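Local coordinates for protein Phosphoglucosamine/phosphogalactosamine mutase (Sulfolobus tokodaii, PDB 2F7L) that interconverts the 6-phosphates and 1-phosphates of glucosamine and galactosamine, using magnesium, on the route to UDP-N-acetylglucosamine and UDP-N-acetylgalactosamine, at residues E166-K171 with M349-A354; N172-I177 with K198-N203; V234-A239 with A247-S252. All coordinates share one frame; numbering follows the deposited sequence.

Overall arrangement
Interactions 2 and 3 lie in one mixed sheet, with centres about 9 Å apart. Strands 174-178 and 236-239 are its two inner strands and neighbour each other, so the sheet runs unbroken from one contact to the other. Interaction 1 lies about 14 Å, centre to centre, from each of them. Its helix 342-356 comes from the next alpha/beta/alpha domain. Leu350 reaches Val175 of interaction 2 and Leu236 of interaction 3, and Met349 meets Phe249. Interaction 3 is nearest the metal site inferred from relatives: the side chain of Ala247 is about 7 Å from that of Asp241. Interaction 1 is away from the annotated sites.

Interaction 1: E166-K171 with M349-A354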
ATOM      1  N   GLU A 166      12.179  12.139  21.502  1.00 48.78           N
ATOM      2  CA  GLU A 166      13.157  13.158  21.853  1.00 49.52           C
ATOM      3  C   GLU A 166      14.390  13.116  20.945  1.00 49.74           C
ATOM      4  O   GLU A 166      14.798  14.149  20.404  1.00 49.31           O
ATOM      5  CB  GLU A 166      13.540  13.023  23.330  1.00 49.36           C
ATOM      6  CG  GLU A 166      12.410  13.415  24.281  1.00 49.88           C
ATOM      7  CD  GLU A 166      11.744  14.754  23.901  1.00 51.12           C
ATOM      8  OE1 GLU A 166      12.466  15.702  23.502  1.00 51.38           O
ATOM      9  OE2 GLU A 166      10.497  14.870  24.015  1.00 50.60           O
ATOM     10  N   LYS A 167      14.970  11.931  20.765  1.00 49.92           N
ATOM     11  CA  LYS A 167      16.145  11.789  19.913  1.00 50.63           C
ATOM     12  C   LYS A 167      15.930  12.484  18.566  1.00 51.37           C
ATOM     13  O   LYS A 167      16.760  13.288  18.129  1.00 52.04           O
ATOM     14  CB  LYS A 167      16.465  10.300  19.709  1.00 50.63           C
ATOM     15  CG  LYS A 167      17.496   9.963  18.624  1.00 51.28           C
ATOM     16  CD  LYS A 167      18.881  10.527  18.888  1.00 53.32           C
ATOM     17  CE  LYS A 167      19.876  10.114  17.783  1.00 54.75           C
ATOM     18  NZ  LYS A 167      21.046  11.060  17.589  1.00 54.51           N
ATOM     19  N   ILE A 168      14.802  12.195  17.924  1.00 51.46           N
ATOM     20  CA  ILE A 168      14.480  12.773  16.626  1.00 50.96           C
ATOM     21  C   ILE A 168      14.169  14.255  16.747  1.00 50.70           C
ATOM     22  O   ILE A 168      14.544  15.052  15.888  1.00 50.43           O
ATOM     23  CB  ILE A 168      13.255  12.070  16.003  1.00 51.45           C
ATOM     24  CG1 ILE A 168      13.546  10.580  15.845  1.00 51.77           C
ATOM     25  CG2 ILE A 168      12.911  12.691  14.658  1.00 50.78           C
ATOM     26  CD1 ILE A 168      12.309   9.744  15.557  1.00 53.75           C
ATOM     27  N   LYS A 169      13.473  14.620  17.815  1.00 50.56           N
ATOM     28  CA  LYS A 169      13.094  16.007  18.014  1.00 50.95           C
ATOM     29  C   LYS A 169      14.349  16.860  18.066  1.00 51.06           C
ATOM     30  O   LYS A 169      14.362  18.008  17.617  1.00 50.89           O
ATOM     31  CB  LYS A 169      12.288  16.163  19.312  1.00 50.64           C
ATOM     32  CG  LYS A 169      11.368  17.374  19.301  1.00 51.37           C
ATOM     33  CD  LYS A 169      10.721  17.642  20.648  1.00 51.26           C
ATOM     34  CE  LYS A 169       9.932  16.451  21.143  1.00 51.99           C
ATOM     35  NZ  LYS A 169       9.441  16.652  22.542  1.00 51.86           N
ATOM     36  N   LYS A 170      15.409  16.268  18.600  1.00 51.57           N
ATOM     37  CA  LYS A 170      16.693  16.940  18.748  1.00 52.33           C
ATOM     38  C   LYS A 170      17.319  17.328  17.414  1.00 51.57           C
ATOM     39  O   LYS A 170      17.885  18.410  17.283  1.00 51.11           O
ATOM     40  CB  LYS A 170      17.649  16.036  19.545  1.00 54.20           C
ATOM     41  CG  LYS A 170      19.104  16.488  19.626  1.00 56.45           C
ATOM     42  CD  LYS A 170      19.906  15.538  20.542  1.00 59.03           C
ATOM     43  CE  LYS A 170      21.418  15.852  20.568  1.00 60.30           C
ATOM     44  NZ  LYS A 170      21.742  17.258  21.003  1.00 61.42           N
ATOM     45  N   LYS A 171      17.214  16.439  16.430  1.00 50.52           N
ATOM     46  CA  LYS A 171      17.786  16.672  15.110  1.00 49.36           C
ATOM     47  C   LYS A 171      17.096  17.805  14.362  1.00 49.08           C
ATOM     48  O   LYS A 171      17.588  18.275  13.340  1.00 48.81           O
ATOM     49  CB  LYS A 171      17.690  15.393  14.285  1.00 49.13           C
ATOM     50  CG  LYS A 171      18.463  14.225  14.858  1.00 49.36           C
ATOM     51  CD  LYS A 171      19.960  14.351  14.620  1.00 49.44           C
ATOM     52  CE  LYS A 171      20.712  13.217  15.289  1.00 50.54           C
ATOM     53  NZ  LYS A 171      22.143  13.187  14.878  1.00 50.54           N
ATOM     54  N   MET A 349      11.485   6.272   9.415  1.00 38.20           N
ATOM     55  CA  MET A 349      12.578   6.776   8.601  1.00 39.60           C
ATOM     56  C   MET A 349      13.342   7.844   9.351  1.00 39.83           C
ATOM     57  O   MET A 349      14.567   7.814   9.400  1.00 39.40           O
ATOM     58  CB  MET A 349      12.057   7.335   7.276  1.00 40.67           C
ATOM     59  CG  MET A 349      13.157   7.675   6.268  1.00 41.80           C
ATOM     60  SD  MET A 349      14.098   6.232   5.727  1.00 42.91           S
ATOM     61  CE  MET A 349      13.291   5.863   4.161  1.00 42.61           C
ATOM     62  N   LEU A 350      12.615   8.797   9.927  1.00 40.59           N
ATOM     63  CA  LEU A 350      13.243   9.868  10.698  1.00 40.58           C
ATOM     64  C   LEU A 350      14.010   9.289  11.894  1.00 41.16           C
ATOM     65  O   LEU A 350      14.915   9.938  12.417  1.00 41.22           O
ATOM     66  CB  LEU A 350      12.198  10.877  11.196  1.00 38.82           C
ATOM     67  CG  LEU A 350      11.542  11.794  10.162  1.00 38.60           C
ATOM     68  CD1 LEU A 350      10.724  12.846  10.872  1.00 38.33           C
ATOM     69  CD2 LEU A 350      12.595  12.466   9.303  1.00 38.34           C
ATOM     70  N   GLU A 351      13.647   8.085  12.337  1.00 41.41           N
ATOM     71  CA  GLU A 351      14.364   7.492  13.451  1.00 43.33           C
ATOM     72  C   GLU A 351      15.677   6.969  12.877  1.00 44.86           C
ATOM     73  O   GLU A 351      16.748   7.460  13.223  1.00 45.59           O
ATOM     74  CB  GLU A 351      13.570   6.353  14.109  1.00 42.34           C
ATOM     75  CG  GLU A 351      13.632   6.409  15.640  1.00 42.09           C
ATOM     76  CD  GLU A 351      13.219   5.106  16.343  1.00 42.99           C
ATOM     77  OE1 GLU A 351      13.018   5.138  17.583  1.00 42.16           O
ATOM     78  OE2 GLU A 351      13.105   4.051  15.674  1.00 43.06           O
ATOM     79  N   LEU A 352      15.580   5.992  11.982  1.00 46.81           N
ATOM     80  CA  LEU A 352      16.729   5.392  11.304  1.00 48.08           C
ATOM     81  C   LEU A 352      17.732   6.474  10.859  1.00 48.77           C
ATOM     82  O   LEU A 352      18.938   6.359  11.064  1.00 48.45           O
ATOM     83  CB  LEU A 352      16.213   4.598  10.097  1.00 48.24           C
ATOM     84  CG  LEU A 352      17.095   3.705   9.220  1.00 48.66           C
ATOM     85  CD1 LEU A 352      17.332   4.378   7.872  1.00 47.64           C
ATOM     86  CD2 LEU A 352      18.397   3.384   9.960  1.00 48.37           C
ATOM     87  N   LEU A 353      17.209   7.537  10.269  1.00 49.75           N
ATOM     88  CA  LEU A 353      18.020   8.649   9.804  1.00 50.87           C
ATOM     89  C   LEU A 353      18.663   9.392  10.974  1.00 51.86           C
ATOM     90  O   LEU A 353      19.801   9.850  10.886  1.00 52.39           O
ATOM     91  CB  LEU A 353      17.135   9.610   9.010  1.00 50.86           C
ATOM     92  CG  LEU A 353      17.760  10.354   7.830  1.00 51.30           C
ATOM     93  CD1 LEU A 353      18.788  11.320   8.366  1.00 52.42           C
ATOM     94  CD2 LEU A 353      18.393   9.367   6.846  1.00 50.41           C
ATOM     95  N   ALA A 354      17.927   9.513  12.071  1.00 52.77           N
ATOM     96  CA  ALA A 354      18.411  10.217  13.255  1.00 53.39           C
ATOM     97  C   ALA A 354      19.540   9.490  13.954  1.00 54.06           C
ATOM     98  O   ALA A 354      20.503  10.100  14.407  1.00 54.13           O
ATOM     99  CB  ALA A 354      17.272  10.418  14.226  1.00 52.91           C
TER
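Ile168 and Ala354 bury most of the surface in this contact. Ile168 CG1 lies 4.1 Å from Ala354 CB, which is directed at helix 165-171. The CA atoms of the same two residues are 5.8 Å apart, the nearest such pair. CG1 of Ile168 stands anti to the carbonyl carbon (chi1 -59°). Beyond it, the CD1 tip meets Glu351 CG at 3.6 Å. The other branch, CG2, touches Leu350 CB at 4.0 Å. Ile168 crosses both the Leu350 and the Glu351 side chains at about a right angle. This is helix-helix packing between two alpha/beta/alpha domains of the phosphohexose mutase fold. Helix 165-171 belongs to domain II and helix 342-356 to domain III. The axes of segments 166-171 and 349-354 approach to 9.4 Å at an angle of 74°. Two lysines lie around the Ala354 end. Lys171 CG packs 4.0 Å from Ala354 CB. Lys167 NZ gives a weak hydrogen bond of 3.4 Å to Ala354 O. The carboxylate of Glu351 turns to other partners: OE2 forms a salt bridge with Lys273 and takes a hydrogen bond from Trp269, while OE1 accepts one from the backbone N of Asp164.

Interaction 2: N172-I177 with K198-N203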
ATOM      1  N   ASN A 172      15.963  18.251  14.890  1.00 49.19           N
ATOM      2  CA  ASN A 172      15.163  19.298  14.261  1.00 48.27           C
ATOM      3  C   ASN A 172      15.260  19.188  12.733  1.00 46.53           C
ATOM      4  O   ASN A 172      15.883  20.012  12.079  1.00 45.80           O
ATOM      5  CB  ASN A 172      15.646  20.681  14.672  1.00 50.64           C
ATOM      6  CG  ASN A 172      14.787  21.780  14.081  1.00 53.03           C
ATOM      7  OD1 ASN A 172      13.581  21.582  13.869  1.00 54.01           O
ATOM      8  ND2 ASN A 172      15.388  22.944  13.823  1.00 53.59           N
ATOM      9  N   TYR A 173      14.641  18.167  12.175  1.00 44.60           N
ATOM     10  CA  TYR A 173      14.734  17.940  10.741  1.00 42.46           C
ATOM     11  C   TYR A 173      13.895  18.923   9.933  1.00 41.77           C
ATOM     12  O   TYR A 173      12.913  19.474  10.421  1.00 41.40           O
ATOM     13  CB  TYR A 173      14.283  16.520  10.421  1.00 40.96           C
ATOM     14  CG  TYR A 173      15.323  15.466  10.703  1.00 39.64           C
ATOM     15  CD1 TYR A 173      16.603  15.561  10.171  1.00 38.68           C
ATOM     16  CD2 TYR A 173      15.016  14.351  11.474  1.00 39.74           C
ATOM     17  CE1 TYR A 173      17.554  14.566  10.402  1.00 38.21           C
ATOM     18  CE2 TYR A 173      15.961  13.348  11.711  1.00 39.15           C
ATOM     19  CZ  TYR A 173      17.228  13.464  11.174  1.00 38.37           C
ATOM     20  OH  TYR A 173      18.157  12.477  11.400  1.00 37.59           O
ATOM     21  N   LYS A 174      14.301  19.134   8.687  1.00 40.91           N
ATOM     22  CA  LYS A 174      13.591  20.021   7.776  1.00 40.65           C
ATOM     23  C   LYS A 174      12.968  19.095   6.712  1.00 40.26           C
ATOM     24  O   LYS A 174      13.656  18.663   5.787  1.00 41.51           O
ATOM     25  CB  LYS A 174      14.586  20.994   7.137  1.00 40.67           C
ATOM     26  CG  LYS A 174      13.952  22.280   6.628  1.00 42.56           C
ATOM     27  CD  LYS A 174      14.872  23.053   5.670  1.00 43.79           C
ATOM     28  CE  LYS A 174      14.114  24.220   4.993  1.00 45.16           C
ATOM     29  NZ  LYS A 174      14.818  24.899   3.845  1.00 45.03           N
ATOM     30  N   VAL A 175      11.676  18.788   6.832  1.00 38.48           N
ATOM     31  CA  VAL A 175      11.025  17.866   5.891  1.00 36.39           C
ATOM     32  C   VAL A 175       9.963  18.444   4.974  1.00 35.25           C
ATOM     33  O   VAL A 175       9.372  19.482   5.266  1.00 35.42           O
ATOM     34  CB  VAL A 175      10.349  16.658   6.642  1.00 36.46           C
ATOM     35  CG1 VAL A 175      11.389  15.847   7.397  1.00 36.12           C
ATOM     36  CG2 VAL A 175       9.278  17.149   7.595  1.00 35.26           C
ATOM     37  N   LEU A 176       9.724  17.763   3.854  1.00 34.05           N
ATOM     38  CA  LEU A 176       8.663  18.172   2.918  1.00 32.53           C
ATOM     39  C   LEU A 176       7.684  16.999   2.806  1.00 31.50           C
ATOM     40  O   LEU A 176       8.092  15.843   2.698  1.00 31.02           O
ATOM     41  CB  LEU A 176       9.213  18.541   1.535  1.00 31.52           C
ATOM     42  CG  LEU A 176       8.104  18.708   0.491  1.00 31.39           C
ATOM     43  CD1 LEU A 176       8.488  19.639  -0.641  1.00 29.78           C
ATOM     44  CD2 LEU A 176       7.803  17.329  -0.062  1.00 32.47           C
ATOM     45  N   ILE A 177       6.392  17.311   2.853  1.00 30.29           N
ATOM     46  CA  ILE A 177       5.344  16.305   2.776  1.00 28.40           C
ATOM     47  C   ILE A 177       4.373  16.563   1.618  1.00 28.28           C
ATOM     48  O   ILE A 177       3.790  17.643   1.500  1.00 26.78           O
ATOM     49  CB  ILE A 177       4.577  16.258   4.099  1.00 28.00           C
ATOM     50  CG1 ILE A 177       5.521  15.827   5.230  1.00 27.61           C
ATOM     51  CG2 ILE A 177       3.419  15.312   3.988  1.00 28.36           C
ATOM     52  CD1 ILE A 177       4.893  15.814   6.624  1.00 25.43           C
ATOM     53  N   LYS A 198      10.771  21.092  10.847  1.00 39.95           N
ATOM     54  CA  LYS A 198      10.307  22.317  10.214  1.00 39.41           C
ATOM     55  C   LYS A 198       9.519  21.615   9.106  1.00 39.48           C
ATOM     56  O   LYS A 198      10.077  20.780   8.381  1.00 39.70           O
ATOM     57  CB  LYS A 198      11.467  23.118   9.631  1.00 38.54           C
ATOM     58  CG  LYS A 198      11.144  24.570   9.374  1.00 37.72           C
ATOM     59  CD  LYS A 198      12.319  25.252   8.700  1.00 37.68           C
ATOM     60  CE  LYS A 198      12.172  26.768   8.747  1.00 37.28           C
ATOM     61  NZ  LYS A 198      10.849  27.184   8.249  1.00 36.51           N
ATOM     62  N   ILE A 199       8.228  21.914   8.990  1.00 38.81           N
ATOM     63  CA  ILE A 199       7.389  21.232   8.011  1.00 38.00           C
ATOM     64  C   ILE A 199       6.932  22.056   6.825  1.00 38.26           C
ATOM     65  O   ILE A 199       6.372  23.136   6.987  1.00 39.31           O
ATOM     66  CB  ILE A 199       6.140  20.674   8.692  1.00 37.21           C
ATOM     67  CG1 ILE A 199       6.543  19.859   9.915  1.00 36.88           C
ATOM     68  CG2 ILE A 199       5.351  19.822   7.727  1.00 36.58           C
ATOM     69  CD1 ILE A 199       5.408  19.624  10.873  1.00 36.64           C
ATOM     70  N   TYR A 200       7.189  21.541   5.627  1.00 38.08           N
ATOM     71  CA  TYR A 200       6.762  22.189   4.392  1.00 37.66           C
ATOM     72  C   TYR A 200       5.906  21.153   3.674  1.00 37.66           C
ATOM     73  O   TYR A 200       6.354  20.010   3.471  1.00 38.40           O
ATOM     74  CB  TYR A 200       7.945  22.512   3.481  1.00 37.93           C
ATOM     75  CG  TYR A 200       8.979  23.442   4.052  1.00 38.28           C
ATOM     76  CD1 TYR A 200       9.953  22.969   4.927  1.00 38.44           C
ATOM     77  CD2 TYR A 200       8.990  24.800   3.711  1.00 37.55           C
ATOM     78  CE1 TYR A 200      10.911  23.814   5.448  1.00 39.07           C
ATOM     79  CE2 TYR A 200       9.942  25.657   4.227  1.00 38.23           C
ATOM     80  CZ  TYR A 200      10.900  25.155   5.096  1.00 39.06           C
ATOM     81  OH  TYR A 200      11.847  25.988   5.622  1.00 39.43           O
ATOM     82  N   THR A 201       4.686  21.509   3.296  1.00 35.91           N
ATOM     83  CA  THR A 201       3.889  20.541   2.583  1.00 34.61           C
ATOM     84  C   THR A 201       3.495  21.128   1.250  1.00 33.97           C
ATOM     85  O   THR A 201       3.173  22.326   1.121  1.00 33.41           O
ATOM     86  CB  THR A 201       2.593  20.108   3.340  1.00 34.84           C
ATOM     87  OG1 THR A 201       1.576  21.094   3.146  1.00 37.87           O
ATOM     88  CG2 THR A 201       2.851  19.933   4.822  1.00 33.03           C
ATOM     89  N   ILE A 202       3.562  20.265   0.245  1.00 33.13           N
ATOM     90  CA  ILE A 202       3.195  20.630  -1.101  1.00 31.49           C
ATOM     91  C   ILE A 202       1.909  19.836  -1.257  1.00 31.25           C
ATOM     92  O   ILE A 202       1.822  18.669  -0.856  1.00 29.64           O
ATOM     93  CB  ILE A 202       4.321  20.227  -2.131  1.00 31.17           C
ATOM     94  CG1 ILE A 202       3.936  20.641  -3.533  1.00 31.97           C
ATOM     95  CG2 ILE A 202       4.529  18.739  -2.164  1.00 31.10           C
ATOM     96  CD1 ILE A 202       3.444  22.029  -3.629  1.00 34.11           C
ATOM     97  N   ASN A 203       0.881  20.509  -1.756  1.00 31.61           N
ATOM     98  CA  ASN A 203      -0.419  19.884  -1.955  1.00 31.58           C
ATOM     99  C   ASN A 203      -1.041  19.372  -0.657  1.00 30.87           C
ATOM    100  O   ASN A 203      -1.651  18.308  -0.625  1.00 30.40           O
ATOM    101  CB  ASN A 203      -0.249  18.769  -2.978  1.00 32.42           C
ATOM    102  CG  ASN A 203       0.389  19.283  -4.239  1.00 33.03           C
ATOM    103  OD1 ASN A 203      -0.037  20.322  -4.772  1.00 33.22           O
ATOM    104  ND2 ASN A 203       1.419  18.589  -4.719  1.00 31.70           N
TER
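Lys174 and Tyr200 meet on one face of two parallel strands, 174-178 and 198-201, which helix 188-194 joins in a beta-alpha-beta unit. Five backbone hydrogen bonds pair the strands. Lys198 N gives to Tyr173 O at 2.7 Å, and Lys198 O accepts from Val175 N at 3.0 Å. Tyr200 likewise uses both groups, its N bonding Val175 O and its O taking the N-H of Ile177. Ile202 N closes the ladder on Ile177 O at 2.9 Å. Leu176 turns its own backbone groups the other way, to Leu236 and Val238. Lys174 and Lys198 run side by side in the same direction, but their amines part. Lys174 NZ bonds Leu232 O, whereas Lys198 NZ reaches Tyr200 OH at 3.1 Å, helped by a bend at chi4 (-51°). A phenylalanine in place of Tyr200 would probably leave Lys198 NZ without this acceptor and freer to turn. The Tyr200 ring takes Lys174 CG at 3.6 Å from its CE1. Ile177 lies on the other face, where CD1 meets Ile199 CG2 at 4.2 Å. Val175 O also lies in the plane of the Tyr200 ring, at its edge, 3.6 Å from CD1.

Interaction 3: V234-A239 with A247-S252; sequences VDLGVA and AIFIDS
Gly237 and Ile250 form a hydrogen-bonded pair in the beta hairpin of strands 236-239 and 248-251. The hairpin ends the four-stranded mixed sheet of domain II, with 248-251 as an outer strand and antiparallel to its neighbour. The turn between the strands carries Asp241, Asp243 and Asp245, which probably bind the magnesium ion, as in relatives. The two strands lead into and out of this loop.

The backbone bonds come in two reciprocal pairs. Gly237 N gives to Ile250 O at 2.9 Å, and Ile250 N returns a bond to Gly237 O at 3.0 Å. Nearer the turn, Ala239 and Ile248 exchange bonds in the same way, with Ala239 N 3.0 Å from Ile248 O.

The apolar contacts gather on the face of Leu236, Val238 and Phe249. Phe249 CG lies anti to its carbonyl carbon (chi1 -58°), which sets the ring beside Val238. The two side chains run alongside each other in the same direction, and Val238 CG2 comes to 3.4 Å from Phe249 CE2. Leu236 lies obliquely against the ring, with CD1 3.8 Å from Phe249 CD2. Helix 342-356 adds Met349 and Phe346 to this face. On the other face Ile250 packs on Thr225 and Val229 of helix 223-231.

At the end away from the turn, Ser360 OG bonds both Asp235 O and Ser252 N, linking the loop residues just before strand 236-239 and just after strand 248-251.

Val238 CG1 sits over one face of the Phe249 ring, 4.0 Å above its plane and shifted toward the rim.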
ATOM      1  N   VAL A 234      15.603  20.348   1.875  1.00 40.39           N
ATOM      2  CA  VAL A 234      14.985  19.653   2.973  1.00 39.14           C
ATOM      3  C   VAL A 234      15.834  18.416   3.268  1.00 38.84           C
ATOM      4  O   VAL A 234      16.494  17.900   2.374  1.00 38.94           O
ATOM      5  CB  VAL A 234      13.550  19.299   2.563  1.00 38.96           C
ATOM      6  CG1 VAL A 234      13.209  17.897   2.944  1.00 39.24           C
ATOM      7  CG2 VAL A 234      12.604  20.274   3.199  1.00 38.54           C
ATOM      8  N   ASP A 235      15.841  17.954   4.515  1.00 38.17           N
ATOM      9  CA  ASP A 235      16.631  16.777   4.883  1.00 38.24           C
ATOM     10  C   ASP A 235      15.991  15.487   4.374  1.00 38.12           C
ATOM     11  O   ASP A 235      16.670  14.487   4.120  1.00 37.94           O
ATOM     12  CB  ASP A 235      16.795  16.690   6.402  1.00 38.51           C
ATOM     13  CG  ASP A 235      17.325  17.970   7.000  1.00 40.41           C
ATOM     14  OD1 ASP A 235      18.276  18.531   6.417  1.00 41.47           O
ATOM     15  OD2 ASP A 235      16.805  18.415   8.051  1.00 41.49           O
ATOM     16  N   LEU A 236      14.671  15.507   4.248  1.00 37.76           N
ATOM     17  CA  LEU A 236      13.939  14.346   3.765  1.00 37.01           C
ATOM     18  C   LEU A 236      12.573  14.785   3.262  1.00 36.96           C
ATOM     19  O   LEU A 236      11.980  15.720   3.808  1.00 37.59           O
ATOM     20  CB  LEU A 236      13.762  13.326   4.886  1.00 35.53           C
ATOM     21  CG  LEU A 236      12.945  12.096   4.517  1.00 34.11           C
ATOM     22  CD1 LEU A 236      13.695  11.329   3.451  1.00 32.75           C
ATOM     23  CD2 LEU A 236      12.709  11.239   5.746  1.00 33.38           C
ATOM     24  N   GLY A 237      12.090  14.121   2.212  1.00 36.01           N
ATOM     25  CA  GLY A 237      10.780  14.435   1.665  1.00 34.36           C
ATOM     26  C   GLY A 237       9.961  13.159   1.620  1.00 33.24           C
ATOM     27  O   GLY A 237      10.529  12.075   1.480  1.00 33.26           O
ATOM     28  N   VAL A 238       8.638  13.265   1.758  1.00 32.39           N
ATOM     29  CA  VAL A 238       7.771  12.081   1.699  1.00 31.58           C
ATOM     30  C   VAL A 238       6.509  12.314   0.910  1.00 30.31           C
ATOM     31  O   VAL A 238       5.813  13.296   1.126  1.00 30.05           O
ATOM     32  CB  VAL A 238       7.327  11.589   3.085  1.00 31.87           C
ATOM     33  CG1 VAL A 238       6.686  10.224   2.958  1.00 32.37           C
ATOM     34  CG2 VAL A 238       8.500  11.491   3.992  1.00 33.19           C
ATOM     35  N   ALA A 239       6.217  11.398  -0.003  1.00 30.01           N
ATOM     36  CA  ALA A 239       5.008  11.498  -0.810  1.00 29.65           C
ATOM     37  C   ALA A 239       4.091  10.280  -0.592  1.00 29.60           C
ATOM     38  O   ALA A 239       4.557   9.134  -0.453  1.00 27.91           O
ATOM     39  CB  ALA A 239       5.380  11.643  -2.271  1.00 29.39           C
ATOM     40  N   ALA A 247       4.119   5.150   1.021  1.00 33.83           N
ATOM     41  CA  ALA A 247       5.071   6.207   1.305  1.00 34.21           C
ATOM     42  C   ALA A 247       6.365   6.057   0.500  1.00 34.74           C
ATOM     43  O   ALA A 247       7.153   5.147   0.757  1.00 36.16           O
ATOM     44  CB  ALA A 247       5.391   6.225   2.804  1.00 32.38           C
ATOM     45  N   ILE A 248       6.587   6.906  -0.498  1.00 34.30           N
ATOM     46  CA  ILE A 248       7.852   6.817  -1.201  1.00 35.14           C
ATOM     47  C   ILE A 248       8.611   8.103  -0.878  1.00 35.15           C
ATOM     48  O   ILE A 248       8.047   9.199  -0.911  1.00 34.52           O
ATOM     49  CB  ILE A 248       7.709   6.598  -2.739  1.00 36.15           C
ATOM     50  CG1 ILE A 248       6.775   7.616  -3.338  1.00 37.70           C
ATOM     51  CG2 ILE A 248       7.226   5.174  -3.041  1.00 34.40           C
ATOM     52  CD1 ILE A 248       6.628   7.418  -4.807  1.00 40.73           C
ATOM     53  N   PHE A 249       9.883   7.944  -0.516  1.00 35.49           N
ATOM     54  CA  PHE A 249      10.736   9.059  -0.111  1.00 36.20           C
ATOM     55  C   PHE A 249      11.587   9.724  -1.173  1.00 36.63           C
ATOM     56  O   PHE A 249      11.840   9.170  -2.246  1.00 36.18           O
ATOM     57  CB  PHE A 249      11.657   8.621   1.036  1.00 35.87           C
ATOM     58  CG  PHE A 249      10.920   8.117   2.252  1.00 35.53           C
ATOM     59  CD1 PHE A 249      10.438   6.812   2.298  1.00 34.52           C
ATOM     60  CD2 PHE A 249      10.704   8.954   3.351  1.00 35.31           C
ATOM     61  CE1 PHE A 249       9.757   6.336   3.422  1.00 35.24           C
ATOM     62  CE2 PHE A 249      10.015   8.488   4.487  1.00 36.26           C
ATOM     63  CZ  PHE A 249       9.541   7.173   4.523  1.00 35.64           C
ATOM     64  N   ILE A 250      12.030  10.930  -0.839  1.00 37.29           N
ATOM     65  CA  ILE A 250      12.875  11.735  -1.716  1.00 38.50           C
ATOM     66  C   ILE A 250      13.975  12.277  -0.816  1.00 38.65           C
ATOM     67  O   ILE A 250      13.688  13.055   0.086  1.00 39.01           O
ATOM     68  CB  ILE A 250      12.072  12.901  -2.320  1.00 38.48           C
ATOM     69  CG1 ILE A 250      10.814  12.353  -3.002  1.00 38.64           C
ATOM     70  CG2 ILE A 250      12.914  13.651  -3.332  1.00 38.06           C
ATOM     71  CD1 ILE A 250       9.897  13.432  -3.548  1.00 39.74           C
ATOM     72  N   ASP A 251      15.220  11.858  -1.043  1.00 38.98           N
ATOM     73  CA  ASP A 251      16.337  12.300  -0.201  1.00 39.03           C
ATOM     74  C   ASP A 251      16.845  13.720  -0.451  1.00 39.92           C
ATOM     75  O   ASP A 251      16.383  14.425  -1.358  1.00 39.36           O
ATOM     76  CB  ASP A 251      17.509  11.341  -0.326  1.00 38.52           C
ATOM     77  CG  ASP A 251      18.114  11.344  -1.717  1.00 39.10           C
ATOM     78  OD1 ASP A 251      17.979  12.376  -2.427  1.00 37.18           O
ATOM     79  OD2 ASP A 251      18.734  10.313  -2.093  1.00 39.15           O
ATOM     80  N   SER A 252      17.810  14.123   0.372  1.00 41.12           N
ATOM     81  CA  SER A 252      18.419  15.455   0.316  1.00 42.12           C
ATOM     82  C   SER A 252      18.877  15.902  -1.072  1.00 42.60           C
ATOM     83  O   SER A 252      18.903  17.093  -1.359  1.00 42.10           O
ATOM     84  CB  SER A 252      19.588  15.504   1.288  1.00 42.67           C
ATOM     85  OG  SER A 252      20.058  14.187   1.555  1.00 43.78           O
TER